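Local coordinates for glycoside hydrolase family protein (Novosphingobium sp. PP1Y, PDB 6Q2F) that probably hydrolyses terminal alpha-L-rhamnose from rhamnose-containing glycosides, as an alpha-L-rhamnosidase of the glycoside hydrolase class, at residues Asp503-Gly508 and Glu583-His588; Asp587-Leu592 and Glu741-Gly746; Pro605-Trp610 and Ile623-Gly628. All coordinates share one frame; numbering follows the deposited sequence.

How the contacts relate
The three contacts form one patch near the centre of the molecule; all but Glu741-Gly746 belongs to the parallel barrel, and contact 1 holds the sodium ion. Contact 2 continues the loop of contact 1, sharing Asp587 and His588, and ties it to Glu741-Gly746; their centres are 9 Å apart. Contact 3, about 11 Å from contact 1 between centres, packs a helix behind the next strand, and Ala608 CB comes within 3.5 Å of the sodium ligand Glu586 OE2. Contacts 2 and 3 are 13 Å apart between centres and still touch, with Thr745 CG2 3.8 Å from Asp625 CA. The distance from the ion grows to about 8 Å at the side chain of Asp587.

Contact 1: Asp503-Gly508 and Glu583-His588; sequences DSIEVG and EALEDH. With NA (sodium ion), chain B.
The two segments leave the neighbouring parallel strands 497-502 and 579-582 close together, the CA atoms of Ser504 and Ala584 4.9 Å apart, and Ile505 N donates to Ala584 O at 3.1 Å, nearly along the C=O axis. Both are loops at the C-terminal rim of a (beta/alpha)8 barrel, the end at which enzymes of this fold carry their active sites, and here the rim binds sodium. Asp503 and Glu583 run next to each other in the same direction, with their carboxylate planes turned 70° apart. Their inner oxygens share the ion without bonding each other: Glu583 OE1 lies 2.4 Å from NA, whereas Asp503 OD1 is a longer ligand at 3.0 Å. Ser504 puts OG between its backbone N and carbonyl carbon (chi1 54°), which brings the hydroxyl to 2.6 Å from NA. Roughly opposite Asp503 OD1 across the ion, Glu586 reaches in with an extended chain, CG anti to the backbone N (chi1 -177°), and sets OE2 2.4 Å from NA; Glu644 completes the site. Four carboxylates around one monovalent ion suggest a strongly negative pocket, in which some of the charge may be offset by protonation. The N-H of Ser504 steadies two of the ligands, reaching Asp503 OD1 at 2.8 Å from above the carboxylate plane and Glu583 OE1 more weakly. One water bridges Asp503 O and Glu583 O, another Ile505 O and Leu585 O. Farther along, His588 ND1 donates in its ring plane to Asp587 OD1 at 2.6 Å.

Contact 2: Asp587-Leu592 and Glu741-Gly746; sequences DHRPML and EAPLTG
Four acceptors share the two N-H groups of Arg589 NH1: Glu741 OE1 firmly, at 2.9 Å, and, all weakly, Glu741 OE2 and the carbonyl oxygens of Ser391 and Arg392. NH2 adds a second firm bond, to Glu741 OE2 at 2.8 Å, so one nitrogen meets each oxygen. Both oxygens use their syn lone pairs, and the guanidinium and carboxylate planes lie only 20° apart. An extended arginine chain, CG anti to the backbone N, carries the guanidinium to Glu741, while the glutamate bends at chi2 (-56°) to meet it roughly at a right angle. Tyr394 N also donates to Glu741 OE1, and together with the two-point grip this would hold the carboxylate's rotation. One face of the guanidinium is covered by Ala742 and Pro743, with Pro743 CD 3.3 Å above its plane and Ala742 CB 3.4 Å from Arg589 NH1. At the other end of the contact Thr745 OG1 donates to His588 O at 2.7 Å, approaching in the carbonyl plane; the hydroxyl stands between its own backbone N and carbonyl carbon (chi1 51°). His588 returns a CA-H...O contact, its CA 3.2 Å from Thr745 O, so Thr745 holds the His588 backbone with its hydroxyl and its carbonyl oxygen. Pro743 occupies the N-cap position of helix 744-747, and Asp595 accepts from the amides of Leu744 and Thr745 at that helix start. Thr745 OG1 thus ties in the helix itself, while a bidentate, end-on Arg-Glu salt bridge joins the loop between it and strand 734-737 to a loop of the (beta/alpha)8 barrel.

Contact 3: Pro605-Trp610 and Ile623-Gly628; sequences PMAALW and IADMKG
Ala607, Asp625 and Met626 (a selenomethionine) carry this contact, which packs strand 604-610 against helix 620-636 within a beta-alpha-beta unit of the (beta/alpha)8 barrel. Strand and helix segments run nearly antiparallel, at 156°, and their axes approach to 6.9 Å. The small methyl of Ala607, at the closest pair of CA atoms, is consistent with such closeness. That methyl points toward the helix and settles onto its backbone, CB lying 3.4 Å from Met626 CA and about as near to Asp625 O. Asp625 reaches beside it to the strand, with CG anti to the backbone N (chi1 -174°), so that the carboxylate lies alongside the strand backbone at Ala607. Its OD2 receives a weak hydrogen bond from Ala608 N at 3.1 Å. The stronger partner is Arg599, whose NH1 makes a salt bridge to OD1 and also bonds Met606 O, so the buried carboxylate is probably balanced, and the same NH1 ties Asp625 to the strand. Asp625 touches Glu586 as well, which places this helix directly behind a residue that binds the sodium ion. Beyond Ala607, the methyl of Ala608 points away from the helix overall, though it still touches Asp625 OD2, and it packs on Glu586 and Glu644. Next to Ala607, Met626 runs along the strand with CG anti to the carbonyl carbon, its CG 3.6 Å from Ala607 CB. Helix 657-670 adds packing there through Glu667 and Thr670. A bend at chi3 (-71°) then turns the selenium-bound methyl to Leu609, where Met626 SE stands 4.0 Å from Leu609 CB and Met626 CE 3.9 Å from Leu609 CD1.

Contact 1: Asp503-Gly508 and Glu583-His588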
ATOM      1  N   ASP A 503      -9.648   0.420  -4.652  1.00 28.45           N
ATOM      2  CA  ASP A 503      -8.720   1.253  -3.906  1.00 23.95           C
ATOM      3  C   ASP A 503      -8.268   0.507  -2.649  1.00 28.58           C
ATOM      4  O   ASP A 503      -8.846  -0.515  -2.261  1.00 26.86           O
ATOM      5  CB  ASP A 503      -9.414   2.560  -3.536  1.00 22.51           C
ATOM      6  CG  ASP A 503      -8.450   3.714  -3.342  1.00 29.51           C
ATOM      7  OD1 ASP A 503      -7.217   3.471  -3.312  1.00 25.87           O
ATOM      8  OD2 ASP A 503      -8.936   4.853  -3.211  1.00 34.63           O
ATOM      9  N   SER A 504      -7.217   1.025  -2.010  1.00 25.06           N
ATOM     10  CA  SER A 504      -6.711   0.387  -0.795  1.00 26.62           C
ATOM     11  C   SER A 504      -7.793   0.403   0.282  1.00 27.03           C
ATOM     12  O   SER A 504      -8.589   1.340   0.374  1.00 29.41           O
ATOM     13  CB  SER A 504      -5.446   1.101  -0.312  1.00 26.38           C
ATOM     14  OG  SER A 504      -5.705   2.475  -0.168  1.00 31.74           O
ATOM     15  N   ILE A 505      -7.846  -0.661   1.093  1.00 28.01           N
ATOM     16  CA  ILE A 505      -9.034  -0.938   1.900  1.00 26.00           C
ATOM     17  C   ILE A 505      -8.824  -0.496   3.339  1.00 26.55           C
ATOM     18  O   ILE A 505      -7.780  -0.758   3.942  1.00 28.12           O
ATOM     19  CB  ILE A 505      -9.435  -2.423   1.832  1.00 28.71           C
ATOM     20  CG1 ILE A 505     -10.798  -2.599   2.504  1.00 25.32           C
ATOM     21  CG2 ILE A 505      -8.406  -3.321   2.493  1.00 26.93           C
ATOM     22  CD1 ILE A 505     -11.481  -3.953   2.106  1.00 20.73           C
ATOM     23  N   GLU A 506      -9.820   0.206   3.875  1.00 28.18           N
ATOM     24  CA  GLU A 506      -9.865   0.570   5.288  1.00 33.05           C
ATOM     25  C   GLU A 506     -11.343   0.718   5.649  1.00 31.68           C
ATOM     26  O   GLU A 506     -11.939   1.769   5.401  1.00 35.64           O
ATOM     27  CB  GLU A 506      -9.085   1.850   5.559  1.00 33.50           C
ATOM     28  CG  GLU A 506      -8.939   2.177   7.027  1.00 47.21           C
ATOM     29  CD  GLU A 506      -8.304   3.542   7.246  1.00 66.43           C
ATOM     30  OE1 GLU A 506      -7.654   4.067   6.316  1.00 63.19           O
ATOM     31  OE2 GLU A 506      -8.470   4.094   8.356  1.00 81.32           O
ATOM     32  N   VAL A 507     -11.928  -0.350   6.208  1.00 26.97           N
ATOM     33  CA  VAL A 507     -13.365  -0.404   6.466  1.00 24.41           C
ATOM     34  C   VAL A 507     -13.651  -0.814   7.907  1.00 30.52           C
ATOM     35  O   VAL A 507     -14.780  -1.191   8.237  1.00 34.34           O
ATOM     36  CB  VAL A 507     -14.063  -1.355   5.478  1.00 24.46           C
ATOM     37  CG1 VAL A 507     -13.946  -0.815   4.053  1.00 19.44           C
ATOM     38  CG2 VAL A 507     -13.488  -2.796   5.582  1.00 20.00           C
ATOM     39  N   GLY A 508     -12.649  -0.734   8.777  1.00 30.10           N
ATOM     40  CA  GLY A 508     -12.837  -1.140  10.163  1.00 26.83           C
ATOM     41  C   GLY A 508     -12.589  -2.624  10.358  1.00 34.16           C
ATOM     42  O   GLY A 508     -12.142  -3.333   9.453  1.00 30.31           O
ATOM     43  N   GLU A 583      -5.548  -2.669  -5.547  1.00 23.51           N
ATOM     44  CA  GLU A 583      -4.677  -2.352  -4.432  1.00 24.91           C
ATOM     45  C   GLU A 583      -5.046  -3.258  -3.272  1.00 28.17           C
ATOM     46  O   GLU A 583      -6.017  -4.009  -3.328  1.00 26.66           O
ATOM     47  CB  GLU A 583      -4.802  -0.877  -4.034  1.00 18.71           C
ATOM     48  CG  GLU A 583      -4.336   0.092  -5.068  1.00 28.16           C
ATOM     49  CD  GLU A 583      -4.233   1.533  -4.532  1.00 33.16           C
ATOM     50  OE1 GLU A 583      -4.638   1.790  -3.377  1.00 29.88           O
ATOM     51  OE2 GLU A 583      -3.744   2.395  -5.282  1.00 30.45           O
ATOM     52  N   ALA A 584      -4.276  -3.173  -2.198  1.00 25.69           N
ATOM     53  CA  ALA A 584      -4.547  -3.989  -1.028  1.00 28.53           C
ATOM     54  C   ALA A 584      -4.520  -3.164   0.249  1.00 29.29           C
ATOM     55  O   ALA A 584      -5.318  -2.242   0.410  1.00 28.86           O
ATOM     56  CB  ALA A 584      -3.557  -5.161  -0.962  1.00 29.26           C
ATOM     57  N   LEU A 585      -3.664  -3.529   1.197  1.00 25.50           N
ATOM     58  CA  LEU A 585      -3.503  -2.819   2.470  1.00 28.15           C
ATOM     59  C   LEU A 585      -2.811  -1.475   2.390  1.00 29.66           C
ATOM     60  O   LEU A 585      -3.266  -0.533   2.951  1.00 26.15           O
ATOM     61  CB  LEU A 585      -2.873  -3.703   3.545  1.00 27.37           C
ATOM     62  CG  LEU A 585      -3.479  -5.078   3.743  1.00 31.32           C
ATOM     63  CD1 LEU A 585      -2.688  -5.911   4.711  1.00 25.11           C
ATOM     64  CD2 LEU A 585      -4.906  -4.988   4.165  1.00 26.62           C
ATOM     65  N   GLU A 586      -1.712  -1.444   1.654  1.00 24.45           N
ATOM     66  CA  GLU A 586      -0.922  -0.237   1.387  1.00 27.75           C
ATOM     67  C   GLU A 586      -0.158   0.262   2.605  1.00 30.03           C
ATOM     68  O   GLU A 586       1.067   0.426   2.539  1.00 28.80           O
ATOM     69  CB  GLU A 586      -1.788   0.911   0.830  1.00 26.34           C
ATOM     70  CG  GLU A 586      -0.949   2.164   0.486  1.00 28.85           C
ATOM     71  CD  GLU A 586      -1.768   3.311  -0.081  1.00 35.51           C
ATOM     72  OE1 GLU A 586      -1.659   4.412   0.482  1.00 37.26           O
ATOM     73  OE2 GLU A 586      -2.497   3.119  -1.073  1.00 35.65           O
ATOM     74  N   ASP A 587      -0.861   0.507   3.709  1.00 26.64           N
ATOM     75  CA  ASP A 587      -0.326   1.250   4.853  1.00 24.03           C
ATOM     76  C   ASP A 587      -0.427   0.389   6.113  1.00 31.20           C
ATOM     77  O   ASP A 587      -1.504   0.271   6.709  1.00 32.81           O
ATOM     78  CB  ASP A 587      -1.080   2.576   5.012  1.00 28.19           C
ATOM     79  CG  ASP A 587      -0.472   3.492   6.066  1.00 33.00           C
ATOM     80  OD1 ASP A 587       0.602   3.173   6.606  1.00 31.08           O
ATOM     81  OD2 ASP A 587      -1.078   4.556   6.336  1.00 38.21           O
ATOM     82  N   HIS A 588       0.710  -0.187   6.521  1.00 28.44           N
ATOM     83  CA  HIS A 588       0.818  -1.043   7.719  1.00 28.05           C
ATOM     84  C   HIS A 588      -0.276  -2.113   7.664  1.00 28.14           C
ATOM     85  O   HIS A 588      -0.392  -2.825   6.658  1.00 28.72           O
ATOM     86  CB  HIS A 588       0.804  -0.175   8.956  1.00 31.96           C
ATOM     87  CG  HIS A 588       1.974   0.745   9.048  1.00 35.76           C
ATOM     88  ND1 HIS A 588       2.033   1.939   8.366  1.00 35.27           N
ATOM     89  CD2 HIS A 588       3.137   0.641   9.730  1.00 33.90           C
ATOM     90  CE1 HIS A 588       3.179   2.540   8.634  1.00 39.99           C
ATOM     91  NE2 HIS A 588       3.869   1.773   9.458  1.00 35.15           N
TER
HETATM   92 NA    NA B1201      -4.533   3.853  -2.077  1.00 37.66          NA
HETATM   93  O   HOH W   1      -8.267  -3.140  -2.381  1.00 34.77           O
HETATM   94  O   HOH W   2      -5.739   0.800   3.728  1.00 31.78           O

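Contact 2: Asp587-Leu592 and Glu741-Gly746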
ATOM      1  N   ASP A 587      -0.861   0.507   3.709  1.00 26.64           N
ATOM      2  CA  ASP A 587      -0.326   1.250   4.853  1.00 24.03           C
ATOM      3  C   ASP A 587      -0.427   0.389   6.113  1.00 31.20           C
ATOM      4  O   ASP A 587      -1.504   0.271   6.709  1.00 32.81           O
ATOM      5  CB  ASP A 587      -1.080   2.576   5.012  1.00 28.19           C
ATOM      6  CG  ASP A 587      -0.472   3.492   6.066  1.00 33.00           C
ATOM      7  OD1 ASP A 587       0.602   3.173   6.606  1.00 31.08           O
ATOM      8  OD2 ASP A 587      -1.078   4.556   6.336  1.00 38.21           O
ATOM      9  N   HIS A 588       0.710  -0.187   6.521  1.00 28.44           N
ATOM     10  CA  HIS A 588       0.818  -1.043   7.719  1.00 28.05           C
ATOM     11  C   HIS A 588      -0.276  -2.113   7.664  1.00 28.14           C
ATOM     12  O   HIS A 588      -0.392  -2.825   6.658  1.00 28.72           O
ATOM     13  CB  HIS A 588       0.804  -0.175   8.956  1.00 31.96           C
ATOM     14  CG  HIS A 588       1.974   0.745   9.048  1.00 35.76           C
ATOM     15  ND1 HIS A 588       2.033   1.939   8.366  1.00 35.27           N
ATOM     16  CD2 HIS A 588       3.137   0.641   9.730  1.00 33.90           C
ATOM     17  CE1 HIS A 588       3.179   2.540   8.634  1.00 39.99           C
ATOM     18  NE2 HIS A 588       3.869   1.773   9.458  1.00 35.15           N
ATOM     19  N   ARG A 589      -1.103  -2.255   8.700  1.00 27.93           N
ATOM     20  CA  ARG A 589      -2.015  -3.386   8.823  1.00 28.77           C
ATOM     21  C   ARG A 589      -3.381  -2.862   9.236  1.00 33.37           C
ATOM     22  O   ARG A 589      -3.759  -2.922  10.414  1.00 37.63           O
ATOM     23  CB  ARG A 589      -1.469  -4.418   9.815  1.00 33.35           C
ATOM     24  CG  ARG A 589      -2.273  -5.736   9.829  1.00 29.59           C
ATOM     25  CD  ARG A 589      -1.624  -6.789  10.713  1.00 30.22           C
ATOM     26  NE  ARG A 589      -2.075  -8.127  10.330  1.00 33.70           N
ATOM     27  CZ  ARG A 589      -1.632  -9.261  10.863  1.00 28.73           C
ATOM     28  NH1 ARG A 589      -0.713  -9.242  11.828  1.00 21.90           N
ATOM     29  NH2 ARG A 589      -2.113 -10.418  10.424  1.00 27.15           N
ATOM     30  N   PRO A 590      -4.145  -2.317   8.287  1.00 30.92           N
ATOM     31  CA  PRO A 590      -5.444  -1.726   8.641  1.00 28.70           C
ATOM     32  C   PRO A 590      -6.507  -2.766   8.962  1.00 32.64           C
ATOM     33  O   PRO A 590      -7.470  -2.447   9.667  1.00 30.12           O
ATOM     34  CB  PRO A 590      -5.812  -0.924   7.389  1.00 27.36           C
ATOM     35  CG  PRO A 590      -5.139  -1.655   6.295  1.00 26.47           C
ATOM     36  CD  PRO A 590      -3.846  -2.171   6.860  1.00 26.74           C
HETATM   37  N   MSE A 591      -6.362  -3.993   8.462  1.00 31.02           N
HETATM   38  CA  MSE A 591      -7.297  -5.079   8.769  1.00 29.54           C
HETATM   39  C   MSE A 591      -6.607  -6.414   8.503  1.00 34.47           C
HETATM   40  O   MSE A 591      -5.477  -6.434   8.009  1.00 28.25           O
HETATM   41  CB  MSE A 591      -8.554  -4.982   7.924  1.00 24.10           C
HETATM   42  CG  MSE A 591      -8.279  -5.239   6.454  1.00 30.59           C
HETATM   43 SE   MSE A 591      -9.809  -5.147   5.261  1.00 39.31          SE
HETATM   44  CE  MSE A 591     -10.928  -6.587   5.955  1.00 33.83           C
ATOM     45  N   LEU A 592      -7.285  -7.517   8.829  1.00 32.33           N
ATOM     46  CA  LEU A 592      -6.773  -8.838   8.501  1.00 29.46           C
ATOM     47  C   LEU A 592      -6.755  -9.024   6.995  1.00 28.58           C
ATOM     48  O   LEU A 592      -7.547  -8.434   6.253  1.00 29.70           O
ATOM     49  CB  LEU A 592      -7.622  -9.938   9.145  1.00 28.35           C
ATOM     50  CG  LEU A 592      -7.560  -9.923  10.669  1.00 32.70           C
ATOM     51  CD1 LEU A 592      -8.549 -10.935  11.269  1.00 28.47           C
ATOM     52  CD2 LEU A 592      -6.101 -10.219  11.117  1.00 29.07           C
ATOM     53  N   GLU A 741       1.800 -15.159   8.988  1.00 39.07           N
ATOM     54  CA  GLU A 741       1.244 -14.185   9.923  1.00 21.06           C
ATOM     55  C   GLU A 741       0.926 -12.818   9.299  1.00 30.06           C
ATOM     56  O   GLU A 741       0.026 -12.705   8.469  1.00 29.42           O
ATOM     57  CB  GLU A 741       2.162 -14.043  11.146  1.00 43.56           C
ATOM     58  CG  GLU A 741       1.469 -13.564  12.413  1.00 46.91           C
ATOM     59  CD  GLU A 741       0.732 -12.251  12.229  1.00 44.06           C
ATOM     60  OE1 GLU A 741       1.240 -11.212  12.701  1.00 42.47           O
ATOM     61  OE2 GLU A 741      -0.353 -12.257  11.612  1.00 31.13           O
ATOM     62  N   ALA A 742       1.665 -11.787   9.706  1.00 20.97           N
ATOM     63  CA  ALA A 742       1.451 -10.433   9.210  1.00 32.13           C
ATOM     64  C   ALA A 742       1.779 -10.249   7.732  1.00 37.60           C
ATOM     65  O   ALA A 742       2.733 -10.834   7.215  1.00 40.39           O
ATOM     66  CB  ALA A 742       2.232  -9.434  10.053  1.00 24.27           C
ATOM     67  N   PRO A 743       0.982  -9.424   7.061  1.00 34.28           N
ATOM     68  CA  PRO A 743       1.183  -9.128   5.643  1.00 25.56           C
ATOM     69  C   PRO A 743       2.498  -8.378   5.439  1.00 26.39           C
ATOM     70  O   PRO A 743       3.197  -8.021   6.379  1.00 26.50           O
ATOM     71  CB  PRO A 743      -0.031  -8.257   5.295  1.00 26.31           C
ATOM     72  CG  PRO A 743      -0.321  -7.527   6.586  1.00 23.53           C
ATOM     73  CD  PRO A 743      -0.039  -8.550   7.673  1.00 28.63           C
ATOM     74  N   LEU A 744       2.821  -8.134   4.171  1.00 22.50           N
ATOM     75  CA  LEU A 744       4.094  -7.500   3.840  1.00 21.47           C
ATOM     76  C   LEU A 744       4.139  -6.053   4.332  1.00 27.19           C
ATOM     77  O   LEU A 744       5.152  -5.613   4.895  1.00 27.46           O
ATOM     78  CB  LEU A 744       4.330  -7.577   2.336  1.00 22.18           C
ATOM     79  CG  LEU A 744       4.600  -8.991   1.812  1.00 26.82           C
ATOM     80  CD1 LEU A 744       4.425  -9.043   0.307  1.00 26.35           C
ATOM     81  CD2 LEU A 744       6.025  -9.425   2.174  1.00 24.78           C
ATOM     82  N   THR A 745       3.042  -5.303   4.158  1.00 22.22           N
ATOM     83  CA  THR A 745       3.004  -3.950   4.709  1.00 27.19           C
ATOM     84  C   THR A 745       2.986  -3.966   6.226  1.00 32.37           C
ATOM     85  O   THR A 745       3.228  -2.929   6.845  1.00 33.80           O
ATOM     86  CB  THR A 745       1.776  -3.176   4.207  1.00 24.61           C
ATOM     87  OG1 THR A 745       0.587  -3.958   4.410  1.00 25.56           O
ATOM     88  CG2 THR A 745       1.919  -2.848   2.712  1.00 18.97           C
ATOM     89  N   GLY A 746       2.685  -5.112   6.831  1.00 28.30           N
ATOM     90  CA  GLY A 746       2.772  -5.264   8.268  1.00 26.45           C
ATOM     91  C   GLY A 746       4.179  -5.625   8.693  1.00 28.59           C
ATOM     92  O   GLY A 746       4.770  -4.939   9.532  1.00 29.03           O
TER

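Contact 3: Pro605-Trp610 and Ile623-Gly628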
ATOM      1  N   PRO A 605      -2.237  -5.988 -10.368  1.00 24.95           N
ATOM      2  CA  PRO A 605      -1.896  -5.695  -8.975  1.00 25.89           C
ATOM      3  C   PRO A 605      -1.341  -4.287  -8.869  1.00 26.46           C
ATOM      4  O   PRO A 605      -0.610  -3.827  -9.744  1.00 23.04           O
ATOM      5  CB  PRO A 605      -0.838  -6.752  -8.639  1.00 18.24           C
ATOM      6  CG  PRO A 605      -1.115  -7.870  -9.616  1.00 23.89           C
ATOM      7  CD  PRO A 605      -1.509  -7.158 -10.877  1.00 23.73           C
HETATM    8  N   MSE A 606      -1.727  -3.595  -7.814  1.00 23.86           N
HETATM    9  CA  MSE A 606      -1.478  -2.188  -7.703  1.00 22.98           C
HETATM   10  C   MSE A 606      -1.037  -1.812  -6.295  1.00 24.38           C
HETATM   11  O   MSE A 606      -1.503  -2.371  -5.300  1.00 26.97           O
HETATM   12  CB  MSE A 606      -2.749  -1.388  -8.088  1.00 23.74           C
HETATM   13  CG  MSE A 606      -2.484   0.094  -8.225  1.00 24.61           C
HETATM   14 SE   MSE A 606      -4.024   0.906  -9.058  0.84 22.31          SE
HETATM   15  CE  MSE A 606      -3.462   2.787  -9.047  1.00 20.93           C
ATOM     16  N   ALA A 607      -0.112  -0.863  -6.235  1.00 19.79           N
ATOM     17  CA  ALA A 607       0.424  -0.360  -4.979  1.00 21.26           C
ATOM     18  C   ALA A 607       0.428   1.165  -5.065  1.00 24.76           C
ATOM     19  O   ALA A 607      -0.265   1.763  -5.894  1.00 24.38           O
ATOM     20  CB  ALA A 607       1.809  -0.969  -4.737  1.00 20.20           C
ATOM     21  N   ALA A 608       1.202   1.809  -4.193  1.00 23.27           N
ATOM     22  CA  ALA A 608       1.259   3.265  -4.123  1.00 27.24           C
ATOM     23  C   ALA A 608       2.676   3.703  -3.755  1.00 31.51           C
ATOM     24  O   ALA A 608       3.441   2.950  -3.141  1.00 29.62           O
ATOM     25  CB  ALA A 608       0.255   3.838  -3.091  1.00 20.33           C
ATOM     26  N   LEU A 609       3.024   4.931  -4.137  1.00 26.25           N
ATOM     27  CA  LEU A 609       4.247   5.568  -3.647  1.00 24.14           C
ATOM     28  C   LEU A 609       4.026   7.063  -3.521  1.00 26.58           C
ATOM     29  O   LEU A 609       3.607   7.707  -4.484  1.00 34.09           O
ATOM     30  CB  LEU A 609       5.466   5.318  -4.550  1.00 25.45           C
ATOM     31  CG  LEU A 609       6.639   6.147  -3.976  1.00 33.45           C
ATOM     32  CD1 LEU A 609       7.239   5.508  -2.689  1.00 26.90           C
ATOM     33  CD2 LEU A 609       7.743   6.461  -4.995  1.00 35.87           C
ATOM     34  N   TRP A 610       4.320   7.602  -2.342  1.00 24.27           N
ATOM     35  CA  TRP A 610       4.230   9.030  -2.084  1.00 25.95           C
ATOM     36  C   TRP A 610       5.581   9.701  -2.335  1.00 28.20           C
ATOM     37  O   TRP A 610       6.638   9.079  -2.210  1.00 35.59           O
ATOM     38  CB  TRP A 610       3.798   9.297  -0.640  1.00 20.72           C
ATOM     39  CG  TRP A 610       2.344   9.038  -0.358  1.00 34.69           C
ATOM     40  CD1 TRP A 610       1.574   8.040  -0.871  1.00 38.10           C
ATOM     41  CD2 TRP A 610       1.500   9.794   0.503  1.00 38.03           C
ATOM     42  NE1 TRP A 610       0.302   8.132  -0.387  1.00 37.39           N
ATOM     43  CE2 TRP A 610       0.230   9.206   0.461  1.00 40.06           C
ATOM     44  CE3 TRP A 610       1.696  10.922   1.307  1.00 48.85           C
ATOM     45  CZ2 TRP A 610      -0.844   9.695   1.201  1.00 39.06           C
ATOM     46  CZ3 TRP A 610       0.626  11.411   2.033  1.00 50.27           C
ATOM     47  CH2 TRP A 610      -0.629  10.796   1.972  1.00 45.78           C
ATOM     48  N   ILE A 623       7.176   0.772   0.074  1.00 28.70           N
ATOM     49  CA  ILE A 623       8.135  -0.121  -0.573  1.00 21.93           C
ATOM     50  C   ILE A 623       7.621  -1.558  -0.515  1.00 23.84           C
ATOM     51  O   ILE A 623       7.543  -2.254  -1.529  1.00 28.37           O
ATOM     52  CB  ILE A 623       9.522   0.005   0.087  1.00 27.58           C
ATOM     53  CG1 ILE A 623      10.052   1.458   0.052  1.00 33.16           C
ATOM     54  CG2 ILE A 623      10.492  -1.002  -0.522  1.00 31.85           C
ATOM     55  CD1 ILE A 623      10.146   2.093  -1.328  1.00 33.66           C
ATOM     56  N   ALA A 624       7.246  -2.009   0.687  1.00 25.54           N
ATOM     57  CA  ALA A 624       6.647  -3.337   0.841  1.00 24.94           C
ATOM     58  C   ALA A 624       5.386  -3.482  -0.002  1.00 25.43           C
ATOM     59  O   ALA A 624       5.180  -4.517  -0.645  1.00 28.18           O
ATOM     60  CB  ALA A 624       6.337  -3.602   2.316  1.00 21.31           C
ATOM     61  N   ASP A 625       4.552  -2.435  -0.033  1.00 25.94           N
ATOM     62  CA  ASP A 625       3.319  -2.470  -0.819  1.00 24.45           C
ATOM     63  C   ASP A 625       3.616  -2.751  -2.288  1.00 25.21           C
ATOM     64  O   ASP A 625       2.980  -3.613  -2.917  1.00 25.81           O
ATOM     65  CB  ASP A 625       2.574  -1.138  -0.653  1.00 24.92           C
ATOM     66  CG  ASP A 625       1.201  -1.137  -1.313  1.00 30.16           C
ATOM     67  OD1 ASP A 625       0.565  -2.210  -1.385  1.00 33.55           O
ATOM     68  OD2 ASP A 625       0.777  -0.048  -1.780  1.00 29.18           O
HETATM   69  N   MSE A 626       4.595  -2.041  -2.850  1.00 24.18           N
HETATM   70  CA  MSE A 626       4.963  -2.206  -4.248  1.00 23.57           C
HETATM   71  C   MSE A 626       5.656  -3.538  -4.510  1.00 24.71           C
HETATM   72  O   MSE A 626       5.471  -4.157  -5.559  1.00 25.08           O
HETATM   73  CB  MSE A 626       5.884  -1.065  -4.704  1.00 19.48           C
HETATM   74  CG  MSE A 626       5.210   0.279  -4.941  1.00 29.52           C
HETATM   75 SE   MSE A 626       6.579   1.593  -5.567  1.00 33.69          SE
HETATM   76  CE  MSE A 626       7.570   1.847  -3.912  1.00 20.15           C
ATOM     77  N   LYS A 627       6.506  -3.952  -3.574  1.00 22.30           N
ATOM     78  CA  LYS A 627       7.223  -5.204  -3.771  1.00 27.34           C
ATOM     79  C   LYS A 627       6.248  -6.373  -3.712  1.00 27.07           C
ATOM     80  O   LYS A 627       6.339  -7.315  -4.507  1.00 23.47           O
ATOM     81  CB  LYS A 627       8.333  -5.350  -2.725  1.00 25.90           C
ATOM     82  CG  LYS A 627       9.354  -6.461  -3.041  1.00 27.87           C
ATOM     83  CD  LYS A 627      10.118  -6.196  -4.332  1.00 25.34           C
ATOM     84  CE  LYS A 627      11.194  -7.295  -4.585  1.00 27.23           C
ATOM     85  NZ  LYS A 627      11.875  -7.067  -5.895  1.00 28.46           N
ATOM     86  N   GLY A 628       5.266  -6.292  -2.811  1.00 25.59           N
ATOM     87  CA  GLY A 628       4.209  -7.292  -2.795  1.00 24.54           C
ATOM     88  C   GLY A 628       3.433  -7.316  -4.092  1.00 25.05           C
ATOM     89  O   GLY A 628       3.174  -8.380  -4.656  1.00 24.99           O
TER